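Putative tetR family transcription regulator (Shewanella loihica, PDB 3PPB) probably binds DNA through an N-terminal helix-turn-helix domain and regulates transcription, as a dimeric member of the TetR family. Local coordinates at residues 105-110 with 159-164; 12-17 with 54-59; 33-38 with 44-49; 154-159 with 189-194. One frame throughout, in Å; residues are numbered along the deposited sequence. Where two conformers were deposited one is given.

Contact 1: residues 105-110 with 159-164; sequences AFFQLY and GQYLAA. With EDO (1,2-ethanediol), chain F.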
loop_
_atom_site.group_PDB
_atom_site.type_symbol
_atom_site.label_atom_id
_atom_site.label_comp_id
_atom_site.label_asym_id
_atom_site.label_seq_id
_atom_site.Cartn_x
_atom_site.Cartn_y
_atom_site.Cartn_z
ATOM N N ALA A 105 -0.007 -10.999 -3.512
ATOM C CA ALA A 105 1.036 -10.152 -4.119
ATOM C C ALA A 105 0.393 -9.179 -5.146
ATOM O O ALA A 105 0.792 -8.023 -5.216
ATOM C CB ALA A 105 2.090 -11.020 -4.793
ATOM N N PHE A 106 -0.646 -9.650 -5.886
ATOM C CA PHE A 106 -1.442 -8.882 -6.849
ATOM C C PHE A 106 -2.140 -7.726 -6.122
ATOM O O PHE A 106 -2.136 -6.614 -6.644
ATOM C CB PHE A 106 -2.468 -9.801 -7.567
ATOM C CG PHE A 106 -3.436 -9.075 -8.473
ATOM C CD1 PHE A 106 -3.086 -8.767 -9.783
ATOM C CD2 PHE A 106 -4.690 -8.677 -8.008
ATOM C CE1 PHE A 106 -3.966 -8.070 -10.615
ATOM C CE2 PHE A 106 -5.570 -7.979 -8.843
ATOM C CZ PHE A 106 -5.210 -7.701 -10.148
ATOM N N PHE A 107 -2.697 -7.964 -4.903
ATOM C CA PHE A 107 -3.327 -6.879 -4.119
ATOM C C PHE A 107 -2.272 -5.867 -3.677
ATOM O O PHE A 107 -2.453 -4.665 -3.823
ATOM C CB PHE A 107 -4.065 -7.414 -2.881
ATOM C CG PHE A 107 -5.423 -8.046 -3.076
ATOM C CD1 PHE A 107 -6.182 -7.778 -4.218
ATOM C CD2 PHE A 107 -5.973 -8.852 -2.093
ATOM C CE1 PHE A 107 -7.446 -8.338 -4.380
ATOM C CE2 PHE A 107 -7.262 -9.375 -2.238
ATOM C CZ PHE A 107 -7.980 -9.126 -3.383
ATOM N N GLN A 108 -1.153 -6.358 -3.179
ATOM C CA GLN A 108 -0.073 -5.505 -2.711
ATOM C C GLN A 108 0.378 -4.594 -3.873
ATOM O O GLN A 108 0.556 -3.399 -3.695
ATOM C CB GLN A 108 1.052 -6.403 -2.164
ATOM C CG GLN A 108 1.870 -5.828 -1.028
ATOM C CD GLN A 108 1.110 -5.396 0.205
ATOM O OE1 GLN A 108 0.750 -4.236 0.332
ATOM N NE2 GLN A 108 0.936 -6.274 1.189
ATOM N N LEU A 109 0.440 -5.124 -5.074
ATOM C CA LEU A 109 0.860 -4.306 -6.203
ATOM C C LEU A 109 -0.224 -3.384 -6.772
ATOM O O LEU A 109 0.126 -2.303 -7.246
ATOM C CB LEU A 109 1.364 -5.212 -7.341
ATOM C CG LEU A 109 2.673 -5.952 -7.116
ATOM C CD1 LEU A 109 2.763 -7.158 -8.037
ATOM C CD2 LEU A 109 3.863 -5.017 -7.326
ATOM N N TYR A 110 -1.503 -3.810 -6.801
ATOM C CA TYR A 110 -2.523 -3.056 -7.544
ATOM C C TYR A 110 -3.696 -2.437 -6.752
ATOM O O TYR A 110 -4.297 -1.490 -7.266
ATOM C CB TYR A 110 -3.118 -3.964 -8.644
ATOM C CG TYR A 110 -2.095 -4.398 -9.673
ATOM C CD1 TYR A 110 -1.814 -3.607 -10.781
ATOM C CD2 TYR A 110 -1.422 -5.609 -9.553
ATOM C CE1 TYR A 110 -0.854 -3.989 -11.719
ATOM C CE2 TYR A 110 -0.462 -6.000 -10.486
ATOM C CZ TYR A 110 -0.174 -5.179 -11.560
ATOM O OH TYR A 110 0.760 -5.559 -12.484
ATOM N N GLY A 159 -5.445 0.036 4.180
ATOM C CA GLY A 159 -4.027 0.293 4.414
ATOM C C GLY A 159 -3.443 -0.580 5.519
ATOM O O GLY A 159 -2.304 -1.054 5.411
ATOM N N GLN A 160 -4.210 -0.789 6.599
ATOM C CA GLN A 160 -3.746 -1.603 7.720
ATOM C C GLN A 160 -3.694 -3.059 7.325
ATOM O O GLN A 160 -2.772 -3.758 7.736
ATOM C CB GLN A 160 -4.604 -1.404 8.968
ATOM C CG GLN A 160 -4.431 0.009 9.532
ATOM C CD GLN A 160 -5.059 0.129 10.870
ATOM O OE1 GLN A 160 -6.290 0.220 10.993
ATOM N NE2 GLN A 160 -4.234 0.117 11.907
ATOM N N TYR A 161 -4.650 -3.515 6.496
ATOM C CA TYR A 161 -4.622 -4.895 5.977
ATOM C C TYR A 161 -3.346 -5.099 5.138
ATOM O O TYR A 161 -2.635 -6.096 5.295
ATOM C CB TYR A 161 -5.886 -5.186 5.137
ATOM C CG TYR A 161 -5.779 -6.451 4.315
ATOM C CD1 TYR A 161 -5.954 -7.705 4.900
ATOM C CD2 TYR A 161 -5.449 -6.402 2.963
ATOM C CE1 TYR A 161 -5.825 -8.881 4.150
ATOM C CE2 TYR A 161 -5.289 -7.574 2.212
ATOM C CZ TYR A 161 -5.496 -8.810 2.809
ATOM O OH TYR A 161 -5.358 -9.977 2.095
ATOM N N LEU A 162 -3.055 -4.151 4.244
ATOM C CA LEU A 162 -1.882 -4.274 3.377
ATOM C C LEU A 162 -0.594 -4.221 4.172
ATOM O O LEU A 162 0.355 -4.917 3.830
ATOM C CB LEU A 162 -1.890 -3.212 2.268
ATOM C CG LEU A 162 -2.997 -3.376 1.194
ATOM C CD1 LEU A 162 -3.008 -2.192 0.283
ATOM C CD2 LEU A 162 -2.817 -4.672 0.392
ATOM N N ALA A 163 -0.566 -3.435 5.256
ATOM C CA ALA A 163 0.608 -3.334 6.126
ATOM C C ALA A 163 0.822 -4.651 6.883
ATOM O O ALA A 163 1.945 -5.129 6.946
ATOM C CB ALA A 163 0.440 -2.186 7.096
ATOM N N ALA A 164 -0.255 -5.246 7.432
ATOM C CA ALA A 164 -0.154 -6.482 8.225
ATOM C C ALA A 164 0.210 -7.667 7.340
ATOM O O ALA A 164 1.004 -8.507 7.761
ATOM C CB ALA A 164 -1.460 -6.756 8.991
HETATM C C1 EDO F . 1.414 -0.741 -1.851
HETATM O O1 EDO F . 1.299 -2.063 -1.308
HETATM C C2 EDO F . 0.190 0.065 -1.430
HETATM O O2 EDO F . 0.060 1.229 -2.260
#

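Contact 2: residues 12-17 with 54-59; sequences QAILET and EQLLEQ. With EDO (1,2-ethanediol), chain I.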
loop_
_atom_site.group_PDB
_atom_site.type_symbol
_atom_site.label_atom_id
_atom_site.label_comp_id
_atom_site.label_asym_id
_atom_site.label_seq_id
_atom_site.Cartn_x
_atom_site.Cartn_y
_atom_site.Cartn_z
ATOM N N GLN A 12 -10.419 -18.565 -18.770
ATOM C CA GLN A 12 -9.776 -18.856 -17.471
ATOM C C GLN A 12 -8.266 -18.977 -17.600
ATOM O O GLN A 12 -7.561 -18.511 -16.710
ATOM C CB GLN A 12 -10.353 -20.118 -16.802
ATOM C CG GLN A 12 -10.000 -20.305 -15.319
ATOM C CD GLN A 12 -10.343 -19.131 -14.421
ATOM O OE1 GLN A 12 -11.333 -18.406 -14.620
ATOM N NE2 GLN A 12 -9.535 -18.944 -13.387
ATOM N N ALA A 13 -7.771 -19.597 -18.695
ATOM C CA ALA A 13 -6.335 -19.731 -18.967
ATOM C C ALA A 13 -5.697 -18.337 -19.108
ATOM O O ALA A 13 -4.611 -18.111 -18.575
ATOM C CB ALA A 13 -6.110 -20.552 -20.235
ATOM N N ILE A 14 -6.411 -17.395 -19.788
ATOM C CA ILE A 14 -5.962 -16.015 -19.983
ATOM C C ILE A 14 -5.890 -15.308 -18.625
ATOM O O ILE A 14 -4.834 -14.771 -18.285
ATOM C CB ILE A 14 -6.848 -15.228 -20.989
ATOM C CG1 ILE A 14 -6.687 -15.778 -22.427
ATOM C CG2 ILE A 14 -6.523 -13.713 -20.921
ATOM C CD1 ILE A 14 -7.904 -15.561 -23.360
ATOM N N LEU A 15 -6.990 -15.349 -17.842
ATOM C CA LEU A 15 -7.073 -14.705 -16.528
ATOM C C LEU A 15 -5.980 -15.205 -15.568
ATOM O O LEU A 15 -5.269 -14.383 -15.000
ATOM C CB LEU A 15 -8.461 -14.914 -15.930
ATOM C CG LEU A 15 -9.563 -14.037 -16.501
ATOM C CD1 LEU A 15 -10.933 -14.644 -16.227
ATOM C CD2 LEU A 15 -9.490 -12.619 -15.942
ATOM N N GLU A 16 -5.797 -16.535 -15.458
ATOM C CA GLU A 16 -4.778 -17.192 -14.615
ATOM C C GLU A 16 -3.345 -16.850 -15.054
ATOM O O GLU A 16 -2.476 -16.660 -14.201
ATOM C CB GLU A 16 -4.947 -18.725 -14.655
ATOM C CG GLU A 16 -6.068 -19.255 -13.781
ATOM C CD GLU A 16 -6.138 -20.766 -13.687
ATOM O OE1 GLU A 16 -5.066 -21.416 -13.667
ATOM O OE2 GLU A 16 -7.267 -21.300 -13.595
ATOM N N THR A 17 -3.090 -16.827 -16.377
ATOM C CA THR A 17 -1.763 -16.524 -16.939
ATOM C C THR A 17 -1.469 -15.035 -16.717
ATOM O O THR A 17 -0.347 -14.705 -16.326
ATOM C CB THR A 17 -1.667 -16.940 -18.426
ATOM O OG1 THR A 17 -1.678 -18.369 -18.550
ATOM C CG2 THR A 17 -0.433 -16.401 -19.100
ATOM N N GLU A 54 -5.955 -3.275 -20.401
ATOM C CA GLU A 54 -6.582 -2.505 -19.333
ATOM C C GLU A 54 -7.850 -3.221 -18.843
ATOM O O GLU A 54 -8.004 -3.407 -17.635
ATOM C CB GLU A 54 -6.926 -1.088 -19.832
ATOM C CG GLU A 54 -5.742 -0.137 -19.961
ATOM C CD GLU A 54 -4.771 -0.353 -21.106
ATOM O OE1 GLU A 54 -5.133 -1.028 -22.096
ATOM O OE2 GLU A 54 -3.640 0.173 -21.015
ATOM N N GLN A 55 -8.733 -3.657 -19.781
ATOM C CA GLN A 55 -9.969 -4.380 -19.450
ATOM C C GLN A 55 -9.663 -5.734 -18.798
ATOM O O GLN A 55 -10.352 -6.115 -17.852
ATOM C CB GLN A 55 -10.848 -4.557 -20.690
ATOM C CG GLN A 55 -11.819 -3.391 -20.827
ATOM C CD GLN A 55 -12.501 -3.348 -22.165
ATOM O OE1 GLN A 55 -12.052 -2.669 -23.095
ATOM N NE2 GLN A 55 -13.629 -4.037 -22.276
ATOM N N LEU A 56 -8.610 -6.442 -19.284
ATOM C CA LEU A 56 -8.177 -7.708 -18.702
ATOM C C LEU A 56 -7.730 -7.479 -17.247
ATOM O O LEU A 56 -8.146 -8.235 -16.367
ATOM C CB LEU A 56 -7.057 -8.340 -19.551
ATOM C CG LEU A 56 -6.345 -9.616 -19.045
ATOM C CD1 LEU A 56 -7.338 -10.717 -18.603
ATOM C CD2 LEU A 56 -5.386 -10.159 -20.124
ATOM N N LEU A 57 -6.929 -6.426 -16.985
ATOM C CA LEU A 57 -6.499 -6.100 -15.619
ATOM C C LEU A 57 -7.712 -5.776 -14.726
ATOM O O LEU A 57 -7.756 -6.215 -13.580
ATOM C CB LEU A 57 -5.493 -4.921 -15.592
ATOM C CG LEU A 57 -5.131 -4.380 -14.184
ATOM C CD1 LEU A 57 -4.448 -5.441 -13.352
ATOM C CD2 LEU A 57 -4.298 -3.104 -14.258
ATOM N N GLU A 58 -8.680 -5.007 -15.250
ATOM C CA GLU A 58 -9.870 -4.593 -14.493
ATOM C C GLU A 58 -10.751 -5.799 -14.131
ATOM O O GLU A 58 -11.213 -5.892 -12.990
ATOM C CB GLU A 58 -10.668 -3.560 -15.290
ATOM C CG GLU A 58 -9.956 -2.223 -15.370
ATOM C CD GLU A 58 -10.576 -1.181 -16.283
ATOM O OE1 GLU A 58 -11.598 -1.477 -16.942
ATOM O OE2 GLU A 58 -10.039 -0.052 -16.328
ATOM N N GLN A 59 -10.938 -6.732 -15.087
ATOM C CA GLN A 59 -11.746 -7.932 -14.871
ATOM C C GLN A 59 -11.057 -8.856 -13.877
ATOM O O GLN A 59 -11.722 -9.429 -13.012
ATOM C CB GLN A 59 -12.054 -8.674 -16.197
ATOM C CG GLN A 59 -13.018 -7.920 -17.139
ATOM C CD GLN A 59 -14.310 -7.500 -16.470
ATOM O OE1 GLN A 59 -15.098 -8.330 -16.007
ATOM N NE2 GLN A 59 -14.540 -6.195 -16.380
HETATM C C1 EDO I . -6.457 -0.157 -15.254
HETATM O O1 EDO I . -7.770 0.303 -14.921
HETATM C C2 EDO I . -5.922 0.475 -16.533
HETATM O O2 EDO I . -6.421 1.797 -16.783
#

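Contact 3: residues 33-38 with 44-49; sequences ATIARE and GTLFHH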
loop_
_atom_site.group_PDB
_atom_site.type_symbol
_atom_site.label_atom_id
_atom_site.label_comp_id
_atom_site.label_asym_id
_atom_site.label_seq_id
_atom_site.Cartn_x
_atom_site.Cartn_y
_atom_site.Cartn_z
ATOM N N ALA A 33 0.753 -10.503 -26.211
ATOM C CA ALA A 33 1.333 -11.633 -26.969
ATOM C C ALA A 33 1.877 -12.675 -25.998
ATOM O O ALA A 33 1.562 -13.861 -26.132
ATOM C CB ALA A 33 2.437 -11.152 -27.913
ATOM N N THR A 34 2.628 -12.219 -24.975
ATOM C CA THR A 34 3.154 -13.081 -23.916
ATOM C C THR A 34 2.001 -13.758 -23.176
ATOM O O THR A 34 2.062 -14.965 -22.984
ATOM C CB THR A 34 4.036 -12.291 -22.953
ATOM O OG1 THR A 34 5.084 -11.658 -23.672
ATOM C CG2 THR A 34 4.629 -13.166 -21.862
ATOM N N ILE A 35 0.945 -13.009 -22.803
ATOM C CA ILE A 35 -0.215 -13.559 -22.081
ATOM C C ILE A 35 -0.855 -14.668 -22.902
ATOM O O ILE A 35 -1.043 -15.766 -22.378
ATOM C CB ILE A 35 -1.281 -12.495 -21.691
ATOM C CG1 ILE A 35 -0.681 -11.372 -20.794
ATOM C CG2 ILE A 35 -2.491 -13.173 -21.014
ATOM C CD1 ILE A 35 -1.629 -10.109 -20.535
ATOM N N ALA A 36 -1.181 -14.373 -24.184
ATOM C CA ALA A 36 -1.819 -15.311 -25.111
ATOM C C ALA A 36 -1.004 -16.591 -25.249
ATOM O O ALA A 36 -1.564 -17.675 -25.059
ATOM C CB ALA A 36 -2.015 -14.661 -26.475
ATOM N N ARG A 37 0.318 -16.465 -25.528
ATOM C CA ARG A 37 1.244 -17.588 -25.689
ATOM C C ARG A 37 1.299 -18.455 -24.437
ATOM O O ARG A 37 1.085 -19.672 -24.528
ATOM C CB ARG A 37 2.655 -17.084 -26.027
ATOM C CG ARG A 37 3.659 -18.206 -26.344
ATOM C CD ARG A 37 5.049 -17.690 -26.678
ATOM N NE ARG A 37 5.670 -16.940 -25.579
ATOM C CZ ARG A 37 5.801 -15.618 -25.562
ATOM N NH1 ARG A 37 5.344 -14.885 -26.571
ATOM N NH2 ARG A 37 6.383 -15.017 -24.533
ATOM N N GLU A 38 1.566 -17.829 -23.268
ATOM C CA GLU A 38 1.656 -18.551 -22.006
ATOM C C GLU A 38 0.314 -19.234 -21.667
ATOM O O GLU A 38 0.334 -20.294 -21.051
ATOM C CB GLU A 38 2.117 -17.628 -20.873
ATOM C CG GLU A 38 3.530 -17.097 -21.023
ATOM C CD GLU A 38 4.615 -18.046 -20.572
ATOM O OE1 GLU A 38 4.888 -19.029 -21.298
ATOM O OE2 GLU A 38 5.203 -17.796 -19.495
ATOM N N GLY A 44 -5.920 -13.249 -31.149
ATOM C CA GLY A 44 -7.288 -12.945 -31.547
ATOM C C GLY A 44 -8.309 -13.361 -30.505
ATOM O O GLY A 44 -9.236 -12.599 -30.213
ATOM N N THR A 45 -8.120 -14.557 -29.904
ATOM C CA THR A 45 -8.973 -15.089 -28.832
ATOM C C THR A 45 -8.854 -14.218 -27.562
ATOM O O THR A 45 -9.867 -13.996 -26.882
ATOM C CB THR A 45 -8.601 -16.541 -28.539
ATOM O OG1 THR A 45 -8.613 -17.276 -29.761
ATOM C CG2 THR A 45 -9.528 -17.189 -27.528
ATOM N N LEU A 46 -7.629 -13.726 -27.248
ATOM C CA LEU A 46 -7.426 -12.866 -26.086
ATOM C C LEU A 46 -8.238 -11.576 -26.220
ATOM O O LEU A 46 -8.872 -11.152 -25.246
ATOM C CB LEU A 46 -5.936 -12.533 -25.874
ATOM C CG LEU A 46 -5.581 -11.834 -24.551
ATOM C CD1 LEU A 46 -4.247 -12.295 -24.061
ATOM C CD2 LEU A 46 -5.555 -10.312 -24.695
ATOM N N PHE A 47 -8.196 -10.941 -27.416
ATOM C CA PHE A 47 -8.879 -9.669 -27.648
ATOM C C PHE A 47 -10.391 -9.812 -27.740
ATOM O O PHE A 47 -11.088 -8.841 -27.453
ATOM C CB PHE A 47 -8.311 -8.931 -28.865
ATOM C CG PHE A 47 -6.942 -8.375 -28.550
ATOM C CD1 PHE A 47 -6.785 -7.353 -27.615
ATOM C CD2 PHE A 47 -5.805 -8.914 -29.134
ATOM C CE1 PHE A 47 -5.517 -6.870 -27.294
ATOM C CE2 PHE A 47 -4.538 -8.423 -28.816
ATOM C CZ PHE A 47 -4.403 -7.405 -27.898
ATOM N N HIS A 48 -10.899 -11.013 -28.075
ATOM C CA HIS A 48 -12.334 -11.289 -28.110
ATOM C C HIS A 48 -12.922 -11.139 -26.705
ATOM O O HIS A 48 -13.837 -10.338 -26.518
ATOM C CB HIS A 48 -12.612 -12.693 -28.670
ATOM C CG HIS A 48 -14.043 -13.127 -28.522
ATOM N ND1 HIS A 48 -15.061 -12.573 -29.298
ATOM C CD2 HIS A 48 -14.584 -14.048 -27.690
ATOM C CE1 HIS A 48 -16.177 -13.173 -28.910
ATOM N NE2 HIS A 48 -15.940 -14.072 -27.950
ATOM N N HIS A 49 -12.368 -11.870 -25.717
ATOM C CA HIS A 49 -12.813 -11.803 -24.323
ATOM C C HIS A 49 -12.382 -10.493 -23.670
ATOM O O HIS A 49 -13.144 -9.953 -22.865
ATOM C CB HIS A 49 -12.288 -12.997 -23.505
ATOM C CG HIS A 49 -12.716 -14.347 -24.016
ATOM N ND1 HIS A 49 -11.788 -15.282 -24.461
ATOM C CD2 HIS A 49 -13.956 -14.886 -24.118
ATOM C CE1 HIS A 49 -12.488 -16.348 -24.811
ATOM N NE2 HIS A 49 -13.795 -16.157 -24.625
#

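Contact 4: residues 154-159 with 189-194; sequences QDNCHG and WNAMAV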
loop_
_atom_site.group_PDB
_atom_site.type_symbol
_atom_site.label_atom_id
_atom_site.label_comp_id
_atom_site.label_asym_id
_atom_site.label_seq_id
_atom_site.Cartn_x
_atom_site.Cartn_y
_atom_site.Cartn_z
ATOM N N GLN A 154 -12.620 3.309 5.665
ATOM C CA GLN A 154 -12.472 2.100 4.831
ATOM C C GLN A 154 -11.082 2.073 4.209
ATOM O O GLN A 154 -10.470 1.006 4.203
ATOM C CB GLN A 154 -13.564 1.932 3.751
ATOM C CG GLN A 154 -13.541 0.516 3.132
ATOM C CD GLN A 154 -14.721 0.100 2.275
ATOM O OE1 GLN A 154 -15.810 0.688 2.318
ATOM N NE2 GLN A 154 -14.538 -0.975 1.509
ATOM N N ASP A 155 -10.541 3.231 3.738
ATOM C CA ASP A 155 -9.176 3.260 3.189
ATOM C C ASP A 155 -8.201 2.853 4.266
ATOM O O ASP A 155 -7.224 2.159 3.985
ATOM C CB ASP A 155 -8.803 4.648 2.653
ATOM C CG ASP A 155 -9.363 4.975 1.283
ATOM O OD1 ASP A 155 -9.927 4.065 0.641
ATOM O OD2 ASP A 155 -9.249 6.147 0.864
ATOM N N ASN A 156 -8.459 3.301 5.510
ATOM C CA ASN A 156 -7.590 2.987 6.625
ATOM C C ASN A 156 -7.588 1.479 6.875
ATOM O O ASN A 156 -6.508 0.918 7.049
ATOM C CB ASN A 156 -7.982 3.781 7.866
ATOM C CG ASN A 156 -7.109 3.451 9.028
ATOM O OD1 ASN A 156 -5.915 3.793 9.073
ATOM N ND2 ASN A 156 -7.663 2.630 9.887
ATOM N N CYS A 157 -8.774 0.819 6.879
ATOM C CA CYS A 157 -8.870 -0.648 7.034
ATOM C C CYS A 157 -8.011 -1.321 5.976
ATOM O O CYS A 157 -7.262 -2.245 6.268
ATOM C CB CYS A 157 -10.319 -1.122 6.922
ATOM S SG CYS A 157 -11.381 -0.580 8.264
ATOM N N HIS A 158 -8.134 -0.834 4.735
ATOM C CA HIS A 158 -7.413 -1.327 3.564
ATOM C C HIS A 158 -5.891 -1.151 3.735
ATOM O O HIS A 158 -5.149 -2.117 3.498
ATOM C CB HIS A 158 -7.916 -0.603 2.319
ATOM C CG HIS A 158 -7.493 -1.189 1.012
ATOM N ND1 HIS A 158 -6.893 -2.422 0.930
ATOM C CD2 HIS A 158 -7.661 -0.703 -0.239
ATOM C CE1 HIS A 158 -6.663 -2.619 -0.354
ATOM N NE2 HIS A 158 -7.127 -1.619 -1.096
ATOM N N GLY A 159 -5.445 0.036 4.180
ATOM C CA GLY A 159 -4.027 0.293 4.414
ATOM C C GLY A 159 -3.443 -0.580 5.519
ATOM O O GLY A 159 -2.304 -1.054 5.411
ATOM N N TRP A 189 -8.263 -2.600 15.236
ATOM C CA TRP A 189 -9.413 -2.213 16.030
ATOM C C TRP A 189 -9.220 -0.848 16.698
ATOM O O TRP A 189 -10.120 -0.005 16.616
ATOM C CB TRP A 189 -9.722 -3.280 17.109
ATOM C CG TRP A 189 -10.985 -2.964 17.867
ATOM C CD1 TRP A 189 -11.077 -2.461 19.134
ATOM C CD2 TRP A 189 -12.338 -3.088 17.382
ATOM N NE1 TRP A 189 -12.402 -2.274 19.474
ATOM C CE2 TRP A 189 -13.196 -2.645 18.413
ATOM C CE3 TRP A 189 -12.911 -3.535 16.167
ATOM C CZ2 TRP A 189 -14.601 -2.638 18.276
ATOM C CZ3 TRP A 189 -14.298 -3.541 16.042
ATOM C CH2 TRP A 189 -15.126 -3.111 17.094
ATOM N N ASN A 190 -8.058 -0.626 17.355
ATOM C CA ASN A 190 -7.798 0.608 18.109
ATOM C C ASN A 190 -7.733 1.848 17.228
ATOM O O ASN A 190 -8.010 2.946 17.721
ATOM C CB ASN A 190 -6.560 0.476 18.977
ATOM C CG ASN A 190 -6.805 -0.460 20.127
ATOM O OD1 ASN A 190 -7.942 -0.827 20.425
ATOM N ND2 ASN A 190 -5.749 -0.903 20.776
ATOM N N ALA A 191 -7.421 1.696 15.933
ATOM C CA ALA A 191 -7.458 2.862 15.037
ATOM C C ALA A 191 -8.872 3.413 14.954
ATOM O O ALA A 191 -9.048 4.621 14.976
ATOM C CB ALA A 191 -6.979 2.479 13.624
HETATM N N MSE A 192 -9.873 2.515 14.900
HETATM C CA MSE A 192 -11.307 2.802 14.728
HETATM C C MSE A 192 -12.098 3.028 15.998
HETATM O O MSE A 192 -13.130 3.685 15.952
HETATM C CB MSE A 192 -11.993 1.598 14.055
HETATM C CG MSE A 192 -11.451 1.202 12.703
HETATM SE SE MSE A 192 -12.726 -0.007 11.890
HETATM C CE MSE A 192 -12.408 -1.619 12.964
ATOM N N ALA A 193 -11.732 2.333 17.104
ATOM C CA ALA A 193 -12.530 2.351 18.328
ATOM C C ALA A 193 -12.631 3.744 18.938
ATOM O O ALA A 193 -11.678 4.525 18.833
ATOM C CB ALA A 193 -11.952 1.370 19.350
ATOM N N VAL A 194 -13.787 4.046 19.596
ATOM C CA VAL A 194 -14.027 5.317 20.299
ATOM C C VAL A 194 -13.037 5.450 21.458
ATOM O O VAL A 194 -12.717 4.447 22.120
ATOM C CB VAL A 194 -15.470 5.496 20.859
ATOM C CG1 VAL A 194 -16.476 5.864 19.788
ATOM C CG2 VAL A 194 -15.927 4.282 21.659
#

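Contact 1: residues 105-110 with 159-164
A glutamine side chain reaches across from one helix to seize a backbone carbonyl in the middle of another: Gln108 NE2 donates to Leu162 O at 3.0 Å, with an N-H...O angle of 155°. The donor lies in the carbonyl plane on a lone pair, while the acceptor sits 18° out of the Gln108 amide plane. A bend at chi2 turns the amide toward helix 150-170, and the Gln108 and Leu162 side chains run alongside in opposing directions, with OE1 of the glutamine 3.4 Å from Leu162 CB. The Leu162 branch CD2 also lies 4.4 Å from Phe107 CB. Without the Gln108 amide, as with a valine here, Leu162 O is likely to lose this donor. A 1,2-ethanediol, probably from the crystallisation liquor, donates through O1 to Gln108 O at 2.8 Å. Tyr161 OH meets the edge of the Phe107 ring, near its plane, but the hydroxyl is hydrogen-bonded to Gln104. The axes of the two short segments approach to 10.6 Å, with their N-to-C directions 127° apart. Helix 53-74 borders Phe107 through Val64 and Phe68, helix 82-99 packs on Tyr161, and Met112 of the second subunit rests on both Gln108 and Leu162.

Contact 2: residues 12-17 with 54-59
Leu56 pushes its two methyl branches against helix 10-24, where Ile14 and Leu15 receive them. Ile14 CG2 lies 3.8 Å from Leu56 CD2 and almost as near CD1, so it touches both branches of the fork. Leu15 CD2 touches the CD1 branch of Leu56 as well, at 3.9 Å. The contact is wholly apolar, and both side chains cross the leucine obliquely. With CG opposite the backbone N (chi1 174°), Leu56 swings its fork toward helix 10-24 although its CB does not point there directly. In the TetR family the first helix packs in this way against the helix that follows the helix-turn-helix, closing the small DNA-binding domain around a hydrophobic core. Ile35, Ala18 and Phe50 also touch Leu56, and Val41 and Phe50 touch Ile14. On helix 10-24 itself, Thr17 OG1 donates to Ala13 O at 2.9 Å, approaching from the opposite face of the carbonyl plane to Thr17 N. Elsewhere on helix 53-74, the extended Glu58 accepts a hydrogen bond at OE2 from O1 of a 1,2-ethanediol, probably from the crystallisation liquor, 2.7 Å away. Were a lysine to stand in place of Glu58, the diol would probably lose its carboxylate acceptor. The same diol is also hydrogen-bonded to Glu117 N, while Leu57 packs on Phe106 and Tyr110 of helix 101-110.

Contact 3: residues 33-38 with 44-49
Leu46 meets Ile35 and Ala36 through a single methyl, and those three side chains make up the contact. Its CD1 comes to 3.6 Å from Ile35 CG2 and also rests against the backbone, 3.7 Å from Ala36 N. The Ala36 CB lies a little farther off, 4.1 Å from Leu46 CD1, so the methyl is set over the helix surface between two consecutive residues. The leucine comes in roughly perpendicular to the isoleucine side chain. Leu46 projects its branch at helix 32-39 because CG stands opposite the backbone N (chi1 -170°); its other methyl, CD2, sits over the centre of the Phe47 ring, 4.2 Å above the plane. The small Ala36 allows the backbones to come close, with CA atoms of Ala36 and Leu46 6.2 Å apart. This is the interior of a helix-turn-helix, predicted here at residues 31-50, in which the second helix is expected to be the recognition helix and the first to brace it. Across these two segments the contact is purely apolar. Ile35 touches Phe22 of helix 10-24, Ala36 meets Val41 in the turn, and Thr32 at the start of helix 32-39 packs against Leu46 and Phe47.

Contact 4: residues 154-159 with 189-194
Asn156 presents its amide nitrogen to a methyl across the contact: ND2 is 3.8 Å from Ala191 CB, a van der Waals approach. At the next residue along, Cys157, sulfur meets selenium, SG lying 3.9 Å from SE of selenomethionine Met192 in one of the two conformers deposited for that residue. The cysteine sulfur stands beside its own backbone N (chi1 -67°), whereas the longer chain of Met192 carries SE toward Cys157 and then bends at chi3 (-73°). The two pairs join helix 150-170 to helix 178-192, the pair of long helices that in TetR-type regulators commonly form the dimer interface. The contacts agree with that role: Asn156 OD1 accepts a hydrogen bond from Gln160 of the second subunit, and Ala191 packs on Ala191 of that subunit. The amide of Asn156 is held at its other end as well, ND2 being hydrogen-bonded to Gln160 of its own chain. Further out, Met153 and Leu145 pack on Met192, and a backbone hydrogen bond links Met192 with Ala146.

Overall arrangement
Contacts 2 and 3 belong to the N-terminal DNA-binding domain: contact 3 is nested inside the loop closed by contact 2, their centres are about 10 Å apart, and Leu56 touches Ile35 between them. Contacts 1 and 4 follow along the chain, have alternating segments and share helix 150-170, their centres about 15 Å apart; both also touch the second subunit. Phe106 and Tyr110 of contact 1 pack on Leu57 of contact 2, directly joining the two halves. Contacts 3 and 4, about 40 Å apart between centres, lie on opposite sides of the chain's centre. The chain thus runs from predicted DNA reader to dimer interface, with helix 101-110 between, a layout consistent with TetR-type regulation.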